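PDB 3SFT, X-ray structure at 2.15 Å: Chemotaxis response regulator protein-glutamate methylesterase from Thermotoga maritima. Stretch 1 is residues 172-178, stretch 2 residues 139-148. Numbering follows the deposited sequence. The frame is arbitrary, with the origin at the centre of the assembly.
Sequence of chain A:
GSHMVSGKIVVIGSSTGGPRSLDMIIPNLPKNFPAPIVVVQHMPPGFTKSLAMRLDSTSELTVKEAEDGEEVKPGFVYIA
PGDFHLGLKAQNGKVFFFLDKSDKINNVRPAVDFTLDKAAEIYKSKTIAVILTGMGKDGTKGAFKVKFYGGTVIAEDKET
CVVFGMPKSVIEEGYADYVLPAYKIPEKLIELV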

# COMPACT_ATOMS: atom_id res chain seq x y z
N GLU A 172 6.07 -11.16 13.02
CA GLU A 172 5.83 -11.92 14.25
C GLU A 172 4.55 -12.75 14.24
O GLU A 172 4.44 -13.72 14.99
CB GLU A 172 5.88 -11.00 15.47
CG GLU A 172 7.29 -10.54 15.79
CD GLU A 172 7.38 -9.63 17.01
OE1 GLU A 172 6.32 -9.14 17.48
OE2 GLU A 172 8.51 -9.40 17.49
N GLU A 173 3.58 -12.37 13.41
CA GLU A 173 2.34 -13.13 13.31
C GLU A 173 2.50 -14.27 12.31
O GLU A 173 1.66 -15.17 12.24
CB GLU A 173 1.18 -12.24 12.87
CG GLU A 173 0.75 -11.21 13.89
CD GLU A 173 0.37 -11.81 15.23
OE1 GLU A 173 -0.46 -12.75 15.26
OE2 GLU A 173 0.92 -11.35 16.25
N GLY A 174 3.59 -14.22 11.55
CA GLY A 174 3.87 -15.23 10.55
C GLY A 174 3.19 -14.93 9.22
O GLY A 174 3.08 -15.81 8.37
N TYR A 175 2.79 -13.67 9.02
CA TYR A 175 2.10 -13.26 7.80
C TYR A 175 2.99 -12.87 6.62
O TYR A 175 2.50 -12.72 5.50
CB TYR A 175 1.13 -12.12 8.07
CG TYR A 175 0.03 -12.46 9.06
CD1 TYR A 175 -0.49 -13.76 9.14
CD2 TYR A 175 -0.50 -11.48 9.90
CE1 TYR A 175 -1.50 -14.07 10.04
CE2 TYR A 175 -1.51 -11.78 10.80
CZ TYR A 175 -2.01 -13.08 10.87
OH TYR A 175 -3.01 -13.37 11.75
N ALA A 176 4.29 -12.70 6.88
CA ALA A 176 5.21 -12.30 5.82
C ALA A 176 5.72 -13.46 4.96
O ALA A 176 6.24 -14.44 5.48
CB ALA A 176 6.39 -11.51 6.40
N ASP A 177 5.55 -13.34 3.65
CA ASP A 177 6.04 -14.35 2.72
C ASP A 177 7.47 -13.96 2.34
O ASP A 177 8.28 -14.81 2.01
CB ASP A 177 5.17 -14.42 1.47
CG ASP A 177 3.76 -14.86 1.76
OD1 ASP A 177 3.57 -15.97 2.29
OD2 ASP A 177 2.83 -14.09 1.47
N TYR A 178 7.74 -12.66 2.39
CA TYR A 178 9.06 -12.11 2.07
C TYR A 178 9.43 -10.99 3.03
O TYR A 178 8.57 -10.20 3.44
CB TYR A 178 9.07 -11.54 0.64
CG TYR A 178 8.71 -12.53 -0.44
CD1 TYR A 178 9.64 -13.44 -0.93
CD2 TYR A 178 7.41 -12.57 -0.96
CE1 TYR A 178 9.30 -14.36 -1.92
CE2 TYR A 178 7.06 -13.49 -1.95
CZ TYR A 178 8.01 -14.38 -2.42
OH TYR A 178 7.65 -15.30 -3.38
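Stretch 2 139-148: GTKGAFKVKF

Stretch 2 is a helix from Thr 140 to Phe 148, with Gly 139 at its N-cap position. Backbone hydrogen bonds of the i to i+4 kind run along it, from Ala 143 N to Gly 139 O (2.8 Å) through Phe 148 N to Phe 144 O (2.8 Å). Stretch 1 leaves a helix at Gly 174, whose positive phi belongs to a Schellman motif, and then continues as an irregular segment. The two run in the same general order: Glu 173 lies near Thr 140, Tyr 175 near Ala 143, and Asp 177 near Lys 147. The CA atoms come nearest at Tyr 175 and Ala 143, where Tyr 175 CA is 6.2 Å from Ala 143 CA.

Tyr 175 is the centre of the contact. Its CA-to-CB bond points toward the helix, and its chi1 is m. The ring lies against the first two turns. Phe 144 CA sits over one face, 3.9 Å from the centroid of the Tyr 175 ring, in a CH-pi contact. Phe 144 CB is 3.6 Å from Tyr 175 CE2. At the base of the side chain, Tyr 175 CB packs on Ala 143 CB at 3.9 Å. Tyr 175 CD2 is 3.6 Å from Thr 140 O, a carbonyl already bonded to Phe 144 N within the helix.

Lys 147 covers the next largest area. Its aliphatic part passes the loop backbone, with CD 3.7 Å from Tyr 175 O. Its NZ forms a salt bridge with Asp 177 OD2 at 2.8 Å; a weak hydrogen bond from Lys 147 NZ to Asp 177 OD1 measures 3.1 Å. The CA-to-CB bond of Asp 177 points sideways, but the carboxylate comes nearer.

At the other end, Glu 173 CG touches Thr 140 CG2 at 3.8 Å. Together the stretches bury 325 Å².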

# COMPACT_ATOMS: atom_id res chain seq x y z
N GLY A 139 -1.35 -2.60 9.44
CA GLY A 139 -0.86 -3.47 8.38
C GLY A 139 -0.88 -4.93 8.79
O GLY A 139 -0.91 -5.83 7.94
N THR A 140 -0.89 -5.18 10.10
CA THR A 140 -0.91 -6.54 10.63
C THR A 140 -2.25 -7.23 10.38
O THR A 140 -2.30 -8.32 9.79
CB THR A 140 -0.56 -6.56 12.12
OG1 THR A 140 0.80 -6.13 12.29
CG2 THR A 140 -0.70 -7.96 12.69
N LYS A 141 -3.34 -6.61 10.83
CA LYS A 141 -4.67 -7.19 10.62
C LYS A 141 -4.96 -7.24 9.12
O LYS A 141 -5.55 -8.20 8.63
CB LYS A 141 -5.74 -6.41 11.37
CG LYS A 141 -5.57 -6.48 12.89
CD LYS A 141 -6.61 -5.65 13.64
CE LYS A 141 -8.01 -6.24 13.50
NZ LYS A 141 -9.01 -5.47 14.30
N GLY A 142 -4.50 -6.22 8.40
CA GLY A 142 -4.69 -6.20 6.96
C GLY A 142 -3.93 -7.35 6.31
O GLY A 142 -4.41 -7.94 5.34
N ALA A 143 -2.76 -7.67 6.85
CA ALA A 143 -1.94 -8.76 6.31
C ALA A 143 -2.66 -10.09 6.57
O ALA A 143 -2.60 -11.01 5.76
CB ALA A 143 -0.55 -8.77 6.95
N PHE A 144 -3.34 -10.16 7.71
CA PHE A 144 -4.11 -11.35 8.07
C PHE A 144 -5.15 -11.62 6.99
O PHE A 144 -5.26 -12.73 6.47
CB PHE A 144 -4.80 -11.15 9.43
CG PHE A 144 -6.00 -12.04 9.62
CD1 PHE A 144 -5.85 -13.40 9.82
CD2 PHE A 144 -7.29 -11.51 9.52
CE1 PHE A 144 -6.97 -14.24 9.92
CE2 PHE A 144 -8.41 -12.34 9.62
CZ PHE A 144 -8.25 -13.70 9.81
N LYS A 145 -5.92 -10.58 6.64
CA LYS A 145 -6.95 -10.69 5.61
C LYS A 145 -6.38 -11.13 4.27
O LYS A 145 -6.95 -11.99 3.61
CB LYS A 145 -7.69 -9.35 5.45
CG LYS A 145 -9.05 -9.28 6.15
CD LYS A 145 -8.93 -9.15 7.67
CE LYS A 145 -8.38 -7.79 8.10
NZ LYS A 145 -9.40 -6.68 8.09
N VAL A 146 -5.26 -10.52 3.88
CA VAL A 146 -4.59 -10.84 2.63
C VAL A 146 -4.25 -12.32 2.59
O VAL A 146 -4.56 -13.01 1.61
CB VAL A 146 -3.32 -9.98 2.43
CG1 VAL A 146 -2.52 -10.47 1.22
CG2 VAL A 146 -3.70 -8.52 2.22
N LYS A 147 -3.64 -12.83 3.66
CA LYS A 147 -3.27 -14.23 3.71
C LYS A 147 -4.51 -15.13 3.75
O LYS A 147 -4.52 -16.19 3.12
CB LYS A 147 -2.36 -14.53 4.91
CG LYS A 147 -0.99 -13.85 4.85
CD LYS A 147 -0.28 -14.07 3.51
CE LYS A 147 -0.16 -15.54 3.16
NZ LYS A 147 0.55 -15.72 1.87
N PHE A 148 -5.54 -14.70 4.47
CA PHE A 148 -6.79 -15.46 4.57
C PHE A 148 -7.38 -15.71 3.17
O PHE A 148 -7.99 -16.75 2.93
CB PHE A 148 -7.81 -14.70 5.44
CG PHE A 148 -9.11 -15.43 5.64
CD1 PHE A 148 -9.23 -16.41 6.63
CD2 PHE A 148 -10.22 -15.14 4.84
CE1 PHE A 148 -10.44 -17.10 6.81
CE2 PHE A 148 -11.43 -15.82 5.02
CZ PHE A 148 -11.54 -16.80 6.01